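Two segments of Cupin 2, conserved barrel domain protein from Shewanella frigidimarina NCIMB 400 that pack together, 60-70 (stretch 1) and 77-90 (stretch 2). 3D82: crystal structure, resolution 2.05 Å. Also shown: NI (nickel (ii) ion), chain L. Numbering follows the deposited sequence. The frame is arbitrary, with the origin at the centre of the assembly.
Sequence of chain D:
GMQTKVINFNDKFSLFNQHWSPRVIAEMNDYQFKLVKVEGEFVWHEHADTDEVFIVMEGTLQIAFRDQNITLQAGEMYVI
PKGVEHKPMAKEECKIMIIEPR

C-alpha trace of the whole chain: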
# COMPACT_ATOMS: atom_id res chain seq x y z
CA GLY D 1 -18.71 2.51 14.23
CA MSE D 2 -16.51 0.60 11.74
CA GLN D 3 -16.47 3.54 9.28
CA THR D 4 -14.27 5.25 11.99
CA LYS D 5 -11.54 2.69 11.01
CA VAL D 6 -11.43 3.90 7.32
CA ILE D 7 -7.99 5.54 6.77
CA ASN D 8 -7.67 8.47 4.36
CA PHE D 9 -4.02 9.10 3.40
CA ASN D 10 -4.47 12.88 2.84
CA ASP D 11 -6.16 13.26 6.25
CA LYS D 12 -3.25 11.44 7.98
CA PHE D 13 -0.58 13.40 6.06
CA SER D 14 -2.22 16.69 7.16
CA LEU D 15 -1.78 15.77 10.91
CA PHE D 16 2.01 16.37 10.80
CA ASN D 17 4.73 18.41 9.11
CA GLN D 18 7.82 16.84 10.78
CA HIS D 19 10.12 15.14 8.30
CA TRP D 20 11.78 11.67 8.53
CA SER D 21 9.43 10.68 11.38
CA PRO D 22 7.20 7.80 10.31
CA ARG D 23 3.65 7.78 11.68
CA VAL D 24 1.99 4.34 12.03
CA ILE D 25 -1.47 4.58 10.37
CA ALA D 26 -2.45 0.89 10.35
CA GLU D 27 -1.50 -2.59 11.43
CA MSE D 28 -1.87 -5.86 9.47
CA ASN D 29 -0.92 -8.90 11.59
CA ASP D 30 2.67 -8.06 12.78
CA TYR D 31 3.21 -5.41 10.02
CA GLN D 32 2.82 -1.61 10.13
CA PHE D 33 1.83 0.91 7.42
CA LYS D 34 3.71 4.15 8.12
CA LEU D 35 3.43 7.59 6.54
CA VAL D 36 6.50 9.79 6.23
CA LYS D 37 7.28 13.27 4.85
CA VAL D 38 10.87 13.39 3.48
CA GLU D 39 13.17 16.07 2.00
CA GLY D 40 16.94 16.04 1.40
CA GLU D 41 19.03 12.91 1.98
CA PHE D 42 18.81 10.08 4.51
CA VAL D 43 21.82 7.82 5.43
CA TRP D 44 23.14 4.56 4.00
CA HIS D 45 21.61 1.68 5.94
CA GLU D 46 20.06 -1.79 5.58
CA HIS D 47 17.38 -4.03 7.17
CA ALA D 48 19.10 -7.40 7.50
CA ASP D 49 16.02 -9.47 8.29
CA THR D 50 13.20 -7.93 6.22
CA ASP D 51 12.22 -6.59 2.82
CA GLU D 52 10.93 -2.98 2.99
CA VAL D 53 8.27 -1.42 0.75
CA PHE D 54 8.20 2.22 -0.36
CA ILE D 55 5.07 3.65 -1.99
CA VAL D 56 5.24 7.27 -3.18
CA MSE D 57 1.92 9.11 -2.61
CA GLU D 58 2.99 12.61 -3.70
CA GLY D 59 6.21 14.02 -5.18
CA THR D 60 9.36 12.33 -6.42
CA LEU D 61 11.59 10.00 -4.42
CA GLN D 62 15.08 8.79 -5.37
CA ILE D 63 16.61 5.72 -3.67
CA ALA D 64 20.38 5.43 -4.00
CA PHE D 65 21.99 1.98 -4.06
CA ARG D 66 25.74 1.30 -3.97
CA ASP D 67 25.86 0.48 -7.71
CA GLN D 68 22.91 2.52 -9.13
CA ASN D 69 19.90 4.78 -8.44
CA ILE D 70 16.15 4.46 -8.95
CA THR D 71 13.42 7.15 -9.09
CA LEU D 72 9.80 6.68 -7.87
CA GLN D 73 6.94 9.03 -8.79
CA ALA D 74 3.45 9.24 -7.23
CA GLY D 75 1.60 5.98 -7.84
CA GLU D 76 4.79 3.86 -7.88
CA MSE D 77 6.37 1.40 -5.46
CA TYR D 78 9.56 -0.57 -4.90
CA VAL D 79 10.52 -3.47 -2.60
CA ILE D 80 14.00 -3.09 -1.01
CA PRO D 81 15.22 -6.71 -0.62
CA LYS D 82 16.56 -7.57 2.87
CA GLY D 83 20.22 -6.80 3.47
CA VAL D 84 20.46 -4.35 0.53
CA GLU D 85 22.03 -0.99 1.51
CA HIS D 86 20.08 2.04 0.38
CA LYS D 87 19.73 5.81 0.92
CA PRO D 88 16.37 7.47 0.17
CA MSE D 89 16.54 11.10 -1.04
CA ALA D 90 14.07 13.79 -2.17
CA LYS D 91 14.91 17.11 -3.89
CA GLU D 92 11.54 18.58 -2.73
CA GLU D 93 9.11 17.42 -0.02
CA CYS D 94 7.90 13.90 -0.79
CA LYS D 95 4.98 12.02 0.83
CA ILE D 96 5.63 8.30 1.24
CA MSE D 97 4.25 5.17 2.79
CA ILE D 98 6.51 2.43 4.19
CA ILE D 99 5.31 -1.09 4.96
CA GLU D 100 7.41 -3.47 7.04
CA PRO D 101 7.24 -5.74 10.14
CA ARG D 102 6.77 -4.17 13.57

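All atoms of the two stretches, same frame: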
# COMPACT_ATOMS: atom_id res chain seq x y z
N THR D 60 8.37 13.20 -5.80
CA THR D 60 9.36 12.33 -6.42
C THR D 60 10.39 11.91 -5.39
O THR D 60 10.96 12.75 -4.70
CB THR D 60 10.08 13.06 -7.58
OG1 THR D 60 9.10 13.50 -8.52
CG2 THR D 60 11.08 12.13 -8.28
N LEU D 61 10.61 10.60 -5.31
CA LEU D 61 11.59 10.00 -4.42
C LEU D 61 12.68 9.34 -5.25
O LEU D 61 12.39 8.72 -6.27
CB LEU D 61 10.93 8.93 -3.56
CG LEU D 61 11.82 8.27 -2.48
CD1 LEU D 61 12.14 9.28 -1.36
CD2 LEU D 61 11.16 7.03 -1.94
N GLN D 62 13.93 9.50 -4.82
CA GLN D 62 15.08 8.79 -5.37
C GLN D 62 15.55 7.85 -4.27
O GLN D 62 15.43 8.18 -3.09
CB GLN D 62 16.21 9.73 -5.71
CG GLN D 62 15.86 10.76 -6.75
CD GLN D 62 16.97 11.75 -6.93
OE1 GLN D 62 17.03 12.78 -6.23
NE2 GLN D 62 17.91 11.43 -7.83
N ILE D 63 15.99 6.64 -4.63
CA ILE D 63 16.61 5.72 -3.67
C ILE D 63 17.96 5.37 -4.27
O ILE D 63 18.03 4.82 -5.39
CB ILE D 63 15.80 4.45 -3.38
CG1 ILE D 63 14.36 4.80 -2.98
CG2 ILE D 63 16.50 3.65 -2.25
CD1 ILE D 63 13.50 3.60 -2.62
N ALA D 64 19.02 5.73 -3.56
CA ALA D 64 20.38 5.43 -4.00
C ALA D 64 20.75 4.02 -3.52
O ALA D 64 20.39 3.63 -2.40
CB ALA D 64 21.36 6.44 -3.45
N PHE D 65 21.40 3.26 -4.40
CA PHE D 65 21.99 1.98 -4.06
C PHE D 65 23.48 2.15 -4.30
O PHE D 65 23.90 3.12 -4.91
CB PHE D 65 21.38 0.84 -4.87
CG PHE D 65 19.92 0.66 -4.58
CD1 PHE D 65 18.96 1.33 -5.34
CD2 PHE D 65 19.50 -0.12 -3.50
CE1 PHE D 65 17.59 1.20 -5.05
CE2 PHE D 65 18.13 -0.24 -3.19
CZ PHE D 65 17.18 0.42 -3.97
N ARG D 66 24.28 1.21 -3.81
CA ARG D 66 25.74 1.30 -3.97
C ARG D 66 26.28 1.23 -5.40
O ARG D 66 27.39 1.69 -5.65
CB ARG D 66 26.43 0.26 -3.10
CG ARG D 66 26.25 0.47 -1.62
CD ARG D 66 26.85 1.80 -1.17
NE ARG D 66 26.91 1.89 0.27
CZ ARG D 66 27.40 2.93 0.94
NH1 ARG D 66 27.85 4.03 0.33
NH2 ARG D 66 27.42 2.86 2.26
N ASP D 67 25.49 0.65 -6.30
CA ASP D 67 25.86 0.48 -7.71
C ASP D 67 25.01 1.30 -8.70
O ASP D 67 25.43 1.48 -9.83
CB ASP D 67 25.81 -1.02 -8.08
CG ASP D 67 24.43 -1.67 -7.85
OD1 ASP D 67 23.67 -1.24 -6.94
OD2 ASP D 67 24.13 -2.67 -8.55
N GLN D 68 23.86 1.81 -8.26
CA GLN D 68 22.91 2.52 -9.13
C GLN D 68 21.85 3.27 -8.33
O GLN D 68 21.81 3.18 -7.10
CB GLN D 68 22.22 1.50 -10.05
CG GLN D 68 21.47 0.38 -9.30
CD GLN D 68 20.98 -0.71 -10.24
OE1 GLN D 68 20.04 -0.51 -11.02
NE2 GLN D 68 21.60 -1.89 -10.14
N ASN D 69 21.01 4.03 -9.03
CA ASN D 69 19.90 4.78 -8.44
C ASN D 69 18.59 4.47 -9.16
O ASN D 69 18.60 4.16 -10.35
CB ASN D 69 20.16 6.29 -8.52
CG ASN D 69 21.09 6.80 -7.43
OD1 ASN D 69 22.04 6.12 -7.03
ND2 ASN D 69 20.82 8.01 -6.94
N ILE D 70 17.50 4.56 -8.41
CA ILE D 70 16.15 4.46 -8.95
C ILE D 70 15.38 5.72 -8.56
O ILE D 70 15.77 6.41 -7.63
CB ILE D 70 15.40 3.17 -8.51
CG1 ILE D 70 14.99 3.20 -7.04
CG2 ILE D 70 16.24 1.92 -8.88
CD1 ILE D 70 14.26 1.96 -6.58
N MSE D 77 5.79 2.08 -6.61
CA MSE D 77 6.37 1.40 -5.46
C MSE D 77 7.60 0.58 -5.83
O MSE D 77 7.82 0.21 -7.01
CB MSE D 77 5.35 0.46 -4.76
CG MSE D 77 4.86 -0.72 -5.58
SE MSE D 77 3.79 -2.00 -4.59
CE MSE D 77 5.21 -2.87 -3.53
N TYR D 78 8.35 0.24 -4.78
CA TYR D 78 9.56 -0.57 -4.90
C TYR D 78 9.76 -1.36 -3.61
O TYR D 78 9.52 -0.83 -2.54
CB TYR D 78 10.78 0.34 -5.14
CG TYR D 78 12.01 -0.40 -5.57
CD1 TYR D 78 12.22 -0.72 -6.92
CD2 TYR D 78 12.94 -0.85 -4.63
CE1 TYR D 78 13.37 -1.44 -7.32
CE2 TYR D 78 14.09 -1.58 -5.02
CZ TYR D 78 14.31 -1.87 -6.36
OH TYR D 78 15.45 -2.58 -6.72
N VAL D 79 10.22 -2.61 -3.74
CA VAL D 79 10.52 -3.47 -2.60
C VAL D 79 12.04 -3.51 -2.43
O VAL D 79 12.74 -3.94 -3.33
CB VAL D 79 10.02 -4.93 -2.83
CG1 VAL D 79 10.32 -5.78 -1.61
CG2 VAL D 79 8.52 -4.94 -3.17
N ILE D 80 12.56 -3.04 -1.29
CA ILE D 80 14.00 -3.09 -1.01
C ILE D 80 14.26 -4.50 -0.47
O ILE D 80 13.77 -4.81 0.61
CB ILE D 80 14.46 -2.06 0.06
CG1 ILE D 80 14.05 -0.61 -0.27
CG2 ILE D 80 16.00 -2.18 0.24
CD1 ILE D 80 14.74 -0.01 -1.41
N PRO D 81 15.00 -5.37 -1.21
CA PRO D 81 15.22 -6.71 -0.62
C PRO D 81 16.06 -6.64 0.66
O PRO D 81 16.88 -5.71 0.82
CB PRO D 81 15.93 -7.47 -1.73
CG PRO D 81 15.69 -6.69 -2.97
CD PRO D 81 15.66 -5.27 -2.52
N LYS D 82 15.83 -7.56 1.59
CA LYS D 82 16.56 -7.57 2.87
C LYS D 82 18.07 -7.60 2.66
O LYS D 82 18.56 -8.21 1.71
CB LYS D 82 16.15 -8.74 3.79
CG LYS D 82 16.41 -10.12 3.28
CD LYS D 82 16.00 -11.14 4.33
CE LYS D 82 16.35 -12.55 3.91
NZ LYS D 82 16.18 -13.52 5.03
N GLY D 83 18.79 -6.87 3.53
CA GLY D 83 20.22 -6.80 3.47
C GLY D 83 20.81 -5.88 2.41
O GLY D 83 22.01 -5.78 2.35
N VAL D 84 19.99 -5.21 1.61
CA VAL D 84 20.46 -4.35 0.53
C VAL D 84 20.57 -2.92 1.10
O VAL D 84 19.58 -2.38 1.61
CB VAL D 84 19.53 -4.46 -0.72
CG1 VAL D 84 19.92 -3.44 -1.80
CG2 VAL D 84 19.57 -5.90 -1.26
N GLU D 85 21.79 -2.38 1.10
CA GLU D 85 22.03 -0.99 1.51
C GLU D 85 21.38 -0.00 0.57
O GLU D 85 21.48 -0.14 -0.65
CB GLU D 85 23.51 -0.61 1.53
CG GLU D 85 24.21 -0.88 2.79
CD GLU D 85 25.57 -0.20 2.81
OE1 GLU D 85 26.44 -0.60 2.03
OE2 GLU D 85 25.74 0.74 3.62
N HIS D 86 20.78 1.03 1.15
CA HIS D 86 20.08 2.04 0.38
C HIS D 86 20.02 3.37 1.13
O HIS D 86 20.16 3.42 2.35
CB HIS D 86 18.68 1.54 0.05
CG HIS D 86 17.88 1.17 1.26
ND1 HIS D 86 18.11 0.00 1.96
CD2 HIS D 86 16.86 1.79 1.88
CE1 HIS D 86 17.28 -0.05 2.99
NE2 HIS D 86 16.51 1.01 2.95
N LYS D 87 19.81 4.45 0.37
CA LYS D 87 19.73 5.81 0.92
C LYS D 87 18.61 6.58 0.18
O LYS D 87 18.82 7.04 -0.96
CB LYS D 87 21.07 6.52 0.79
CG LYS D 87 21.11 7.89 1.42
CD LYS D 87 22.50 8.53 1.34
CE LYS D 87 22.84 8.98 -0.07
NZ LYS D 87 24.12 9.77 -0.07
N PRO D 88 17.41 6.66 0.78
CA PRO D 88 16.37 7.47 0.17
C PRO D 88 16.72 8.96 0.18
O PRO D 88 17.40 9.42 1.10
CB PRO D 88 15.14 7.20 1.04
CG PRO D 88 15.44 5.94 1.75
CD PRO D 88 16.90 5.96 1.97
N MSE D 89 16.29 9.66 -0.86
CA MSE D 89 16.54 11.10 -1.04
C MSE D 89 15.36 11.74 -1.77
O MSE D 89 14.74 11.08 -2.61
CB MSE D 89 17.77 11.33 -1.91
CG MSE D 89 19.01 10.59 -1.51
SE MSE D 89 20.33 10.81 -2.88
CE MSE D 89 19.52 9.75 -4.34
N ALA D 90 15.12 13.02 -1.50
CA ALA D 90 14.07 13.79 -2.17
C ALA D 90 14.54 15.24 -2.36
O ALA D 90 14.93 15.88 -1.40
CB ALA D 90 12.79 13.73 -1.37
NI NI L . 15.27 1.64 4.91
O HOH W 1 23.26 -1.06 -2.37

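A β-sheet shows how one pair of strands can serve two environments, as these segments of a cupin barrel illustrate. The strand containing Gln 62 to Ala 64 runs antiparallel to the strand through Lys 87 to Met 89, their axes approaching to 4.4 Å. Two reciprocal pairs of hydrogen bonds join them: Gln 62 N to Met 89 O and Met 89 N to Gln 62 O, both 2.8 Å, then Ala 64 N to Lys 87 O and Lys 87 N to Ala 64 O, both 2.9 Å. Between them Ile 63 faces Pro 88 in a non-hydrogen-bonded pair, where the proline's missing amide hydrogen costs this ladder no bond. Beyond the ladder, a water accepts from Arg 66 N (2.9 Å) and donates to Glu 85 O (2.6 Å).

Alternation sends side chains to two faces. With Gln 62, Ala 64 and Lys 87 lies selenomethionine Met 89, whose chain brings CE to 3.9 Å from Ala 64 CB and 3.6 Å from Gln 62 CB; the small alanine is buried. The other face carries Ile 63, Phe 65 and Pro 88, buried and with no polar side-chain atoms to satisfy, whereas polar Gln 62 and Lys 87 stay partly exposed. Phe 65 CZ lies 3.6 Å from Ile 80 CD1, at the ring edge, and 3.8 Å from Tyr 78 CE2, the rings meeting obliquely. Ile 70 CD1 sits over the Tyr 78 face, 3.4 Å from the ring centroid, a CH-π contact.

His 86 packs CB 3.8 Å from Ile 63 CG2, while its imidazole leads away: ND1 donates to Val 84 O (2.8 Å), and NE2 binds nickel at 2.4 Å. At the exposed end, Arg 66 and Glu 85 form a salt bridge, NE to OE1 at 3.1 Å and NH2 to OE2 at 3.0 Å.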